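Cobalamin biosynthesis protein CobN (Mycobacterium tuberculosis, PDB 7C6O) is the large, catalytic subunit of cobaltochelatase, which probably inserts cobalt into the corrin ring, hydrogenobyrinic acid a,c-diamide, during cobalamin biosynthesis. Local coordinates at residues A386-L398 and I697-T709. Numbering follows the deposited sequence. Where two conformers were deposited one is given.
Sequences AVGLDTPASAVAL and IRDGLHILGQNPT
A single parallel beta bridge, set just before the N-terminus of helix 391-405, joins Leu-389 to His-702 in the loop that follows strand 696-698. His-702 supplies both backbone groups: its N donates to Gly-388 O at 3.0 Å, and its O accepts from Asp-390 N at 2.8 Å, in the carbonyl plane and nearly straight (169°). One turn further along, Ser-394 takes over. Its hydroxyl is turned back beside its own backbone N (chi1 -62°), where OG receives Leu-704 N at 3.0 Å and gives its proton to Asp-390 O from above that carbonyl's plane. Asp-390 is the N-cap: OD1, met from above the carboxylate plane, accepts from Ala-393 N, while OD2 bonds to His-1135.

Apolar groups close in around these bonds. The CD1 methyl of Leu-389 sits 3.3 Å from His-702 O and meets the imidazole obliquely, 4.0 Å from His-702 CD2. Leu-704 CB lies against Ser-394 CB (3.7 Å), with Leu-704 CD1 near Leu-389 CD1. On the helix, Ile-703 lays CD1 against Ala-393 CB (3.9 Å); just ahead of it, Leu-701 CB packs beside Asp-390 CB. The His-702 ring is held through NE2 by Glu-807 and lies nearly parallel to that of His-612. A single parallel bridge ahead of the helix and a serine in its first turn thus fasten a loop some 300 residues later to an aspartate N-capped helix.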
# COMPACT_ATOMS: atom_id res chain seq x y z
N ALA A 386 -6.70 10.69 11.16
CA ALA A 386 -6.86 10.64 9.70
C ALA A 386 -5.86 11.61 9.10
O ALA A 386 -5.99 12.83 9.28
CB ALA A 386 -8.29 10.99 9.29
N VAL A 387 -4.88 11.08 8.37
CA VAL A 387 -3.77 11.90 7.90
C VAL A 387 -4.27 12.90 6.86
O VAL A 387 -4.93 12.52 5.88
CB VAL A 387 -2.66 11.00 7.34
CG1 VAL A 387 -1.61 11.84 6.63
CG2 VAL A 387 -2.03 10.21 8.48
N GLY A 388 -3.96 14.17 7.09
CA GLY A 388 -4.34 15.25 6.19
C GLY A 388 -5.81 15.58 6.15
O GLY A 388 -6.20 16.48 5.39
N LEU A 389 -6.65 14.91 6.94
CA LEU A 389 -8.09 15.01 6.82
C LEU A 389 -8.70 15.59 8.09
O LEU A 389 -8.34 15.20 9.20
CB LEU A 389 -8.70 13.63 6.53
CG LEU A 389 -10.20 13.56 6.22
CD1 LEU A 389 -10.50 14.18 4.86
CD2 LEU A 389 -10.69 12.12 6.28
N ASP A 390 -9.63 16.53 7.91
CA ASP A 390 -10.48 17.00 9.01
C ASP A 390 -11.59 15.97 9.18
O ASP A 390 -12.66 16.06 8.55
CB ASP A 390 -11.03 18.40 8.71
CG ASP A 390 -11.76 19.02 9.90
OD1 ASP A 390 -12.28 18.28 10.76
OD2 ASP A 390 -11.83 20.26 9.95
N THR A 391 -11.34 14.98 10.03
CA THR A 391 -12.29 13.89 10.21
C THR A 391 -13.64 14.35 10.74
O THR A 391 -14.67 13.91 10.21
CB THR A 391 -11.67 12.82 11.12
OG1 THR A 391 -10.25 12.89 11.04
CG2 THR A 391 -12.13 11.43 10.70
N PRO A 392 -13.73 15.21 11.77
CA PRO A 392 -15.06 15.62 12.23
C PRO A 392 -15.85 16.40 11.19
O PRO A 392 -17.05 16.14 11.01
CB PRO A 392 -14.75 16.48 13.47
CG PRO A 392 -13.42 16.00 13.94
CD PRO A 392 -12.67 15.71 12.67
N ALA A 393 -15.21 17.34 10.49
CA ALA A 393 -15.92 18.10 9.47
C ALA A 393 -16.32 17.20 8.29
O ALA A 393 -17.40 17.37 7.71
CB ALA A 393 -15.08 19.28 8.99
N SER A 394 -15.46 16.25 7.94
CA SER A 394 -15.79 15.30 6.88
C SER A 394 -16.96 14.41 7.28
O SER A 394 -17.83 14.11 6.45
CB SER A 394 -14.57 14.45 6.52
OG SER A 394 -13.51 15.26 6.04
N ALA A 395 -16.99 13.97 8.54
CA ALA A 395 -18.11 13.17 9.02
C ALA A 395 -19.41 13.96 8.98
O ALA A 395 -20.45 13.43 8.55
CB ALA A 395 -17.82 12.67 10.44
N VAL A 396 -19.38 15.22 9.41
CA VAL A 396 -20.58 16.05 9.35
C VAL A 396 -21.06 16.18 7.91
O VAL A 396 -22.24 15.99 7.61
CB VAL A 396 -20.31 17.43 9.99
CG1 VAL A 396 -21.43 18.41 9.63
CG2 VAL A 396 -20.17 17.31 11.50
N ALA A 397 -20.14 16.51 7.00
CA ALA A 397 -20.52 16.70 5.60
C ALA A 397 -21.07 15.42 5.00
O ALA A 397 -22.01 15.45 4.20
CB ALA A 397 -19.32 17.21 4.80
N LEU A 398 -20.50 14.27 5.38
CA LEU A 398 -21.02 12.99 4.89
C LEU A 398 -22.41 12.73 5.44
O LEU A 398 -23.32 12.33 4.70
CB LEU A 398 -20.07 11.86 5.26
CG LEU A 398 -20.57 10.45 4.96
CD1 LEU A 398 -20.77 10.26 3.46
CD2 LEU A 398 -19.62 9.39 5.51
N ILE A 697 4.12 23.64 2.88
CA ILE A 697 3.56 23.04 4.08
C ILE A 697 2.05 23.08 3.97
O ILE A 697 1.48 23.81 3.16
CB ILE A 697 4.02 23.76 5.37
CG1 ILE A 697 3.52 25.20 5.38
CG2 ILE A 697 5.53 23.71 5.51
CD1 ILE A 697 3.78 25.94 6.67
N ARG A 698 1.38 22.27 4.79
CA ARG A 698 -0.07 22.28 4.75
C ARG A 698 -0.61 23.57 5.36
O ARG A 698 -0.06 24.09 6.34
CB ARG A 698 -0.65 21.05 5.45
CG ARG A 698 -0.41 20.95 6.94
CD ARG A 698 -1.01 19.64 7.43
NE ARG A 698 -0.75 19.35 8.83
CZ ARG A 698 0.40 18.87 9.29
NH1 ARG A 698 1.40 18.65 8.44
NH2 ARG A 698 0.56 18.61 10.58
N ASP A 699 -1.68 24.08 4.77
CA ASP A 699 -2.30 25.35 5.11
C ASP A 699 -3.75 25.14 5.51
O ASP A 699 -4.63 25.96 5.24
CB ASP A 699 -2.18 26.33 3.94
CG ASP A 699 -2.48 27.76 4.35
OD1 ASP A 699 -2.03 28.17 5.44
OD2 ASP A 699 -3.16 28.46 3.58
N GLY A 700 -4.01 24.02 6.17
CA GLY A 700 -5.33 23.58 6.55
C GLY A 700 -5.41 22.08 6.45
O GLY A 700 -4.41 21.39 6.27
N LEU A 701 -6.63 21.56 6.57
CA LEU A 701 -6.89 20.14 6.41
C LEU A 701 -7.97 19.95 5.36
O LEU A 701 -8.82 20.82 5.16
CB LEU A 701 -7.33 19.50 7.74
CG LEU A 701 -6.34 19.59 8.89
CD1 LEU A 701 -6.95 19.04 10.17
CD2 LEU A 701 -5.06 18.84 8.55
N HIS A 702 -7.93 18.81 4.68
CA HIS A 702 -8.94 18.54 3.67
C HIS A 702 -10.26 18.16 4.32
O HIS A 702 -10.29 17.47 5.34
CB HIS A 702 -8.49 17.42 2.73
CG HIS A 702 -9.47 17.13 1.64
ND1 HIS A 702 -9.83 18.07 0.69
CD2 HIS A 702 -10.19 16.02 1.35
CE1 HIS A 702 -10.72 17.55 -0.13
NE2 HIS A 702 -10.96 16.31 0.25
N ILE A 703 -11.35 18.64 3.73
CA ILE A 703 -12.70 18.24 4.11
C ILE A 703 -13.28 17.46 2.94
O ILE A 703 -13.27 17.94 1.80
CB ILE A 703 -13.58 19.45 4.47
CG1 ILE A 703 -13.01 20.19 5.67
CG2 ILE A 703 -15.01 19.01 4.75
CD1 ILE A 703 -13.81 21.42 6.05
N LEU A 704 -13.78 16.26 3.23
CA LEU A 704 -14.28 15.36 2.19
C LEU A 704 -15.29 16.07 1.30
O LEU A 704 -16.24 16.69 1.79
CB LEU A 704 -14.91 14.13 2.85
CG LEU A 704 -14.71 12.76 2.22
CD1 LEU A 704 -13.24 12.47 2.01
CD2 LEU A 704 -15.33 11.69 3.12
N GLY A 705 -15.06 16.01 -0.01
CA GLY A 705 -15.96 16.59 -0.99
C GLY A 705 -15.80 18.08 -1.22
O GLY A 705 -16.55 18.64 -2.03
N GLN A 706 -14.85 18.73 -0.57
CA GLN A 706 -14.69 20.18 -0.64
C GLN A 706 -13.47 20.51 -1.49
O GLN A 706 -12.33 20.42 -1.02
CB GLN A 706 -14.57 20.77 0.77
CG GLN A 706 -14.31 22.26 0.82
CD GLN A 706 -14.24 22.77 2.24
OE1 GLN A 706 -13.19 23.22 2.71
NE2 GLN A 706 -15.37 22.70 2.95
N ASN A 707 -13.70 20.87 -2.75
CA ASN A 707 -12.59 21.24 -3.61
C ASN A 707 -12.11 22.65 -3.28
O ASN A 707 -12.93 23.55 -3.04
CB ASN A 707 -12.99 21.15 -5.09
CG ASN A 707 -14.28 21.89 -5.39
OD1 ASN A 707 -15.29 21.71 -4.71
ND2 ASN A 707 -14.25 22.74 -6.42
N PRO A 708 -10.80 22.88 -3.24
CA PRO A 708 -10.29 24.21 -2.90
C PRO A 708 -10.71 25.26 -3.92
O PRO A 708 -10.83 24.99 -5.12
CB PRO A 708 -8.77 24.02 -2.89
CG PRO A 708 -8.59 22.57 -2.60
CD PRO A 708 -9.72 21.88 -3.31
N THR A 709 -10.94 26.47 -3.42
CA THR A 709 -11.35 27.61 -4.22
C THR A 709 -10.53 28.83 -3.82
O THR A 709 -9.84 28.83 -2.79
CB THR A 709 -12.85 27.92 -4.05
OG1 THR A 709 -13.13 28.16 -2.66
CG2 THR A 709 -13.70 26.75 -4.54